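Local coordinates for protein GH18 chiitnase (Pseudoalteromonas aurantia, PDB 6K7Z) that probably hydrolyses internal glycosidic links of chitin, as an endochitinase of glycoside hydrolase family 18, at residues V171-V174 and E175-Q179; P212-S215 and P216-I220. One frame throughout, in Å; residues are numbered along the deposited sequence.

Contact 1: residues V171-V174 and E175-Q179; sequences VEVV and ELVGQ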
ATOM      1  N   VAL A 171      -2.972 -14.738   3.481  1.00 13.46           N
ATOM      2  CA  VAL A 171      -2.195 -15.974   3.572  1.00 15.25           C
ATOM      3  C   VAL A 171      -2.345 -16.766   2.282  1.00 15.86           C
ATOM      4  O   VAL A 171      -1.358 -17.174   1.659  1.00 14.82           O
ATOM      5  CB  VAL A 171      -2.633 -16.806   4.792  1.00 16.33           C
ATOM      6  CG1 VAL A 171      -1.989 -18.193   4.758  1.00 17.60           C
ATOM      7  CG2 VAL A 171      -2.255 -16.094   6.079  1.00 17.22           C
ATOM      8  N   GLU A 172      -3.589 -16.969   1.850  1.00 15.69           N
ATOM      9  CA  GLU A 172      -3.828 -17.623   0.571  1.00 16.35           C
ATOM     10  C   GLU A 172      -3.192 -16.840  -0.565  1.00 12.24           C
ATOM     11  O   GLU A 172      -2.572 -17.424  -1.460  1.00 15.46           O
ATOM     12  CB  GLU A 172      -5.330 -17.787   0.334  1.00 18.13           C
ATOM     13  CG  GLU A 172      -5.679 -18.532  -0.953  1.00 17.30           C
ATOM     14  CD  GLU A 172      -7.187 -18.717  -1.164  1.00 23.59           C
ATOM     15  OE1 GLU A 172      -7.950 -18.712  -0.171  1.00 22.64           O
ATOM     16  OE2 GLU A 172      -7.604 -18.872  -2.336  1.00 21.81           O
ATOM     17  N   VAL A 173      -3.318 -15.511  -0.542  1.00 12.30           N
ATOM     18  CA  VAL A 173      -2.747 -14.704  -1.616  1.00 12.12           C
ATOM     19  C   VAL A 173      -1.243 -14.946  -1.732  1.00 12.76           C
ATOM     20  O   VAL A 173      -0.736 -15.283  -2.811  1.00 13.16           O
ATOM     21  CB  VAL A 173      -3.066 -13.212  -1.402  1.00 12.04           C
ATOM     22  CG1 VAL A 173      -2.310 -12.362  -2.409  1.00 11.52           C
ATOM     23  CG2 VAL A 173      -4.568 -12.965  -1.536  1.00 12.42           C
ATOM     24  N   VAL A 174      -0.501 -14.780  -0.632  1.00 12.59           N
ATOM     25  CA  VAL A 174       0.952 -14.881  -0.765  1.00 14.05           C
ATOM     26  C   VAL A 174       1.364 -16.311  -1.087  1.00 13.08           C
ATOM     27  O   VAL A 174       2.357 -16.532  -1.789  1.00 15.31           O
ATOM     28  CB  VAL A 174       1.693 -14.355   0.483  1.00 16.57           C
ATOM     29  CG1 VAL A 174       1.401 -12.874   0.712  1.00 12.21           C
ATOM     30  CG2 VAL A 174       1.362 -15.184   1.727  1.00 13.50           C
ATOM     31  N   GLU A 175       0.601 -17.297  -0.617  1.00 13.94           N
ATOM     32  CA  GLU A 175       0.928 -18.682  -0.934  1.00 14.70           C
ATOM     33  C   GLU A 175       0.824 -18.973  -2.422  1.00 13.53           C
ATOM     34  O   GLU A 175       1.612 -19.764  -2.948  1.00 14.50           O
ATOM     35  CB  GLU A 175       0.017 -19.612  -0.148  1.00 15.13           C
ATOM     36  CG  GLU A 175       0.508 -19.791   1.278  1.00 18.68           C
ATOM     37  CD  GLU A 175      -0.508 -20.442   2.173  1.00 20.51           C
ATOM     38  OE1 GLU A 175      -1.689 -20.557   1.780  1.00 21.07           O
ATOM     39  OE2 GLU A 175      -0.116 -20.828   3.282  1.00 23.58           O
ATOM     40  N   LEU A 176      -0.116 -18.341  -3.121  1.00 12.52           N
ATOM     41  CA  LEU A 176      -0.320 -18.612  -4.541  1.00 16.10           C
ATOM     42  C   LEU A 176       0.452 -17.681  -5.466  1.00 17.35           C
ATOM     43  O   LEU A 176       0.923 -18.132  -6.516  1.00 17.64           O
ATOM     44  CB  LEU A 176      -1.809 -18.546  -4.882  1.00 15.23           C
ATOM     45  CG  LEU A 176      -2.583 -19.871  -4.770  1.00 12.52           C
ATOM     46  CD1 LEU A 176      -1.976 -20.913  -5.704  1.00 15.78           C
ATOM     47  CD2 LEU A 176      -2.619 -20.386  -3.345  1.00 17.65           C
ATOM     48  N   VAL A 177       0.598 -16.393  -5.122  1.00 15.18           N
ATOM     49  CA  VAL A 177       1.199 -15.430  -6.045  1.00 15.48           C
ATOM     50  C   VAL A 177       2.196 -14.503  -5.353  1.00 15.34           C
ATOM     51  O   VAL A 177       2.600 -13.487  -5.926  1.00 15.60           O
ATOM     52  CB  VAL A 177       0.129 -14.581  -6.762  1.00 18.21           C
ATOM     53  CG1 VAL A 177      -0.817 -15.461  -7.595  1.00 21.62           C
ATOM     54  CG2 VAL A 177      -0.636 -13.697  -5.751  1.00 12.90           C
ATOM     55  N   GLY A 178       2.613 -14.844  -4.132  1.00 15.72           N
ATOM     56  CA  GLY A 178       3.576 -14.004  -3.434  1.00 16.58           C
ATOM     57  C   GLY A 178       4.828 -13.720  -4.239  1.00 17.64           C
ATOM     58  O   GLY A 178       5.413 -12.636  -4.131  1.00 14.87           O
ATOM     59  N   GLN A 179       5.252 -14.677  -5.069  1.00 18.42           N
ATOM     60  CA  GLN A 179       6.441 -14.480  -5.887  1.00 19.37           C
ATOM     61  C   GLN A 179       6.265 -13.366  -6.912  1.00 18.14           C
ATOM     62  O   GLN A 179       7.264 -12.853  -7.431  1.00 19.94           O
ATOM     63  CB  GLN A 179       6.819 -15.792  -6.581  1.00 21.70           C
ATOM     64  CG  GLN A 179       5.844 -16.246  -7.670  1.00 25.15           C
ATOM     65  CD  GLN A 179       4.547 -16.865  -7.138  1.00 26.75           C
ATOM     66  OE1 GLN A 179       4.375 -17.077  -5.931  1.00 21.47           O
ATOM     67  NE2 GLN A 179       3.630 -17.176  -8.056  1.00 27.67           N
TER

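Contact 2: residues P212-S215 and P216-I220; sequences PNMS and PEKVI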
ATOM      1  N   PRO A 212       4.933 -18.365   3.308  1.00 17.28           N
ATOM      2  CA  PRO A 212       5.447 -18.829   2.012  1.00 18.76           C
ATOM      3  C   PRO A 212       5.570 -17.683   1.014  1.00 18.86           C
ATOM      4  O   PRO A 212       4.662 -16.861   0.872  1.00 16.56           O
ATOM      5  CB  PRO A 212       4.402 -19.864   1.572  1.00 19.12           C
ATOM      6  CG  PRO A 212       3.868 -20.427   2.888  1.00 18.77           C
ATOM      7  CD  PRO A 212       3.858 -19.232   3.830  1.00 18.65           C
ATOM      8  N   ASN A 213       6.722 -17.621   0.342  1.00 16.79           N
ATOM      9  CA  ASN A 213       7.115 -16.628  -0.656  1.00 17.39           C
ATOM     10  C   ASN A 213       7.416 -15.265  -0.048  1.00 17.21           C
ATOM     11  O   ASN A 213       7.853 -14.372  -0.773  1.00 19.98           O
ATOM     12  CB  ASN A 213       6.067 -16.450  -1.764  1.00 18.14           C
ATOM     13  CG  ASN A 213       5.829 -17.729  -2.524  1.00 20.84           C
ATOM     14  OD1 ASN A 213       6.778 -18.385  -2.951  1.00 23.30           O
ATOM     15  ND2 ASN A 213       4.568 -18.126  -2.644  1.00 14.47           N
ATOM     16  N   MET A 214       7.229 -15.085   1.250  1.00 18.90           N
ATOM     17  CA  MET A 214       7.520 -13.801   1.864  1.00 16.50           C
ATOM     18  C   MET A 214       8.931 -13.788   2.447  1.00 19.50           C
ATOM     19  O   MET A 214       9.623 -14.811   2.510  1.00 19.49           O
ATOM     20  CB  MET A 214       6.481 -13.479   2.933  1.00 15.15           C
ATOM     21  CG  MET A 214       5.110 -13.144   2.350  1.00 15.17           C
ATOM     22  SD  MET A 214       5.114 -11.582   1.430  1.00 16.52           S
ATOM     23  CE  MET A 214       5.098 -12.170  -0.266  1.00 17.25           C
ATOM     24  N   SER A 215       9.355 -12.601   2.862  1.00 19.50           N
ATOM     25  CA  SER A 215      10.662 -12.378   3.464  1.00 19.03           C
ATOM     26  C   SER A 215      10.656 -10.998   4.105  1.00 19.88           C
ATOM     27  O   SER A 215       9.722 -10.219   3.870  1.00 20.03           O
ATOM     28  CB  SER A 215      11.755 -12.473   2.404  1.00 21.42           C
ATOM     29  OG  SER A 215      11.630 -11.398   1.495  1.00 21.72           O
ATOM     30  N   PRO A 216      11.675 -10.640   4.884  1.00 18.76           N
ATOM     31  CA  PRO A 216      11.761  -9.246   5.358  1.00 16.92           C
ATOM     32  C   PRO A 216      11.656  -8.236   4.237  1.00 16.72           C
ATOM     33  O   PRO A 216      10.912  -7.250   4.360  1.00 16.37           O
ATOM     34  CB  PRO A 216      13.135  -9.203   6.034  1.00 17.80           C
ATOM     35  CG  PRO A 216      13.339 -10.604   6.507  1.00 19.48           C
ATOM     36  CD  PRO A 216      12.753 -11.476   5.443  1.00 21.38           C
ATOM     37  N   GLU A 217      12.360  -8.478   3.125  1.00 15.58           N
ATOM     38  CA  GLU A 217      12.376  -7.519   2.029  1.00 14.87           C
ATOM     39  C   GLU A 217      10.971  -7.229   1.525  1.00 17.60           C
ATOM     40  O   GLU A 217      10.688  -6.107   1.091  1.00 15.29           O
ATOM     41  CB  GLU A 217      13.258  -8.049   0.899  1.00 18.45           C
ATOM     42  CG  GLU A 217      13.319  -7.174  -0.350  1.00 23.91           C
ATOM     43  CD  GLU A 217      14.305  -6.022  -0.232  1.00 27.57           C
ATOM     44  OE1 GLU A 217      14.591  -5.404  -1.275  1.00 30.59           O
ATOM     45  OE2 GLU A 217      14.794  -5.728   0.888  1.00 30.11           O
ATOM     46  N   LYS A 218      10.073  -8.213   1.594  1.00 15.71           N
ATOM     47  CA  LYS A 218       8.741  -8.084   1.022  1.00 14.75           C
ATOM     48  C   LYS A 218       7.683  -7.639   2.024  1.00 13.95           C
ATOM     49  O   LYS A 218       6.501  -7.593   1.673  1.00 14.08           O
ATOM     50  CB  LYS A 218       8.325  -9.409   0.374  1.00 14.42           C
ATOM     51  CG  LYS A 218       9.092  -9.676  -0.927  1.00 18.72           C
ATOM     52  CD  LYS A 218       8.283 -10.467  -1.936  1.00 15.99           C
ATOM     53  CE  LYS A 218       9.054 -10.614  -3.233  1.00 20.73           C
ATOM     54  NZ  LYS A 218       8.325 -11.488  -4.213  1.00 17.68           N
ATOM     55  N   VAL A 219       8.059  -7.304   3.253  1.00 14.15           N
ATOM     56  CA  VAL A 219       7.086  -6.876   4.253  1.00 12.45           C
ATOM     57  C   VAL A 219       7.524  -5.522   4.793  1.00 13.14           C
ATOM     58  O   VAL A 219       8.614  -5.399   5.367  1.00 12.21           O
ATOM     59  CB  VAL A 219       6.927  -7.902   5.384  1.00 11.92           C
ATOM     60  CG1 VAL A 219       5.779  -7.478   6.307  1.00 13.30           C
ATOM     61  CG2 VAL A 219       6.677  -9.314   4.806  1.00 13.25           C
ATOM     62  N   ILE A 220       6.677  -4.513   4.595  1.00  9.89           N
ATOM     63  CA  ILE A 220       6.924  -3.138   5.035  1.00 11.48           C
ATOM     64  C   ILE A 220       5.967  -2.839   6.180  1.00 12.18           C
ATOM     65  O   ILE A 220       4.762  -3.098   6.069  1.00 12.71           O
ATOM     66  CB  ILE A 220       6.708  -2.130   3.888  1.00 11.13           C
ATOM     67  CG1 ILE A 220       7.407  -2.581   2.604  1.00 14.39           C
ATOM     68  CG2 ILE A 220       7.134  -0.731   4.298  1.00 11.49           C
ATOM     69  CD1 ILE A 220       8.906  -2.629   2.694  1.00 16.74           C
TER
HETATM   70  O   HOH W   1       8.662 -14.102  -3.276  1.00 19.24           O

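Contact 1: residues V171-V174 and E175-Q179
Glu175 lays its side chain alongside that of Val171, one helical turn earlier, both pointing the same way, and the flat carboxylate rests against one methyl: OE2 of Glu175 is 3.6 Å from CG1 of Val171. That methyl stands anti to its own backbone N (chi1 171°), on the side of the carbonyl, which turns it toward the glutamate. On another face of the helix CG2 of Val177 meets CG1 of Val173 at 4.0 Å, the two valines crossing obliquely. Leu176 folds CD2 back over the backbone of Glu172, 3.5 Å from its O. These side chains ride on helix 169-177, the helix of a right-handed beta-alpha-beta unit between strands 151-154 and 183-187 in the TIM barrel. Leu176 and Val177 turn to the neighbouring helix 130-144, where both touch Ile135. The backbone bonds change toward Gly178. Val177 N reaches Val173 O at 2.9 Å with the donor nearly in line with the carbonyl, whereas Gly178 N, also 2.9 Å from Val174 O, sits above the carbonyl plane at a C=O...N angle of 115°. Val174 O takes a second hydrogen bond from ND2 of Asn213. In the 3-10 segment that follows, Gln179 curls back: its NE2 donates a fairly straight 3.3 Å bond to O of Leu176, which lies close to the plane of the Gln179 amide.

Contact 2: residues P212-S215 and P216-I220
Met214 and Lys218 supply the apolar part of this turn, their side chains crossing at about a right angle: the methyl CE of Met214 lies 4.0 Å from CD of Lys218, and SD of Met214 is equally far from CB of Lys218. Bends at chi2 and chi3 (-68° and 104°) swing the thioether back over the lysine's aliphatic stem. CG2 of Val219 approaches SD of Met214 more loosely, at 4.4 Å. Among the polar contacts, Lys218 N donates to Ser215 O at 3.1 Å from well above the carbonyl plane, 62° out of it, and Val219 N donates to Pro216 O. Two such i to i+3 bonds in succession wind the chain through a tight turn that leads from the loop after helix 198-209 into strand 219-224, one of the parallel strands of the TIM barrel. Water-mediated bonding closes the wider span: a water donates to Asn213 O at 2.6 Å and accepts from Lys218 NZ at 2.8 Å. The same ammonium group also bonds to the carbonyls of Ile181 and Gly178, which hold its end in place. Of the charged groups, Glu217 turns away from the turn to form a salt bridge with Lys3.

Overall arrangement
Contact 1 precedes contact 2 along the chain, and their centres lie about 11 Å apart. The one lies on helix 169-177 and the 3-10 segment after it, the other in the loop after helix 198-209 that runs into strand 219-224; strand 183-187 and helix 198-209 come between them in sequence, the strand pairing in parallel with 219-224. They meet directly, side chains of 212-220 reaching backbone carbonyls of 171-179. Successive alpha-to-beta connections of the TIM barrel are thus tied to each other through backbone carbonyls of 174-178, illustrating how adjacent connections of this kind can be joined outside the sheet itself.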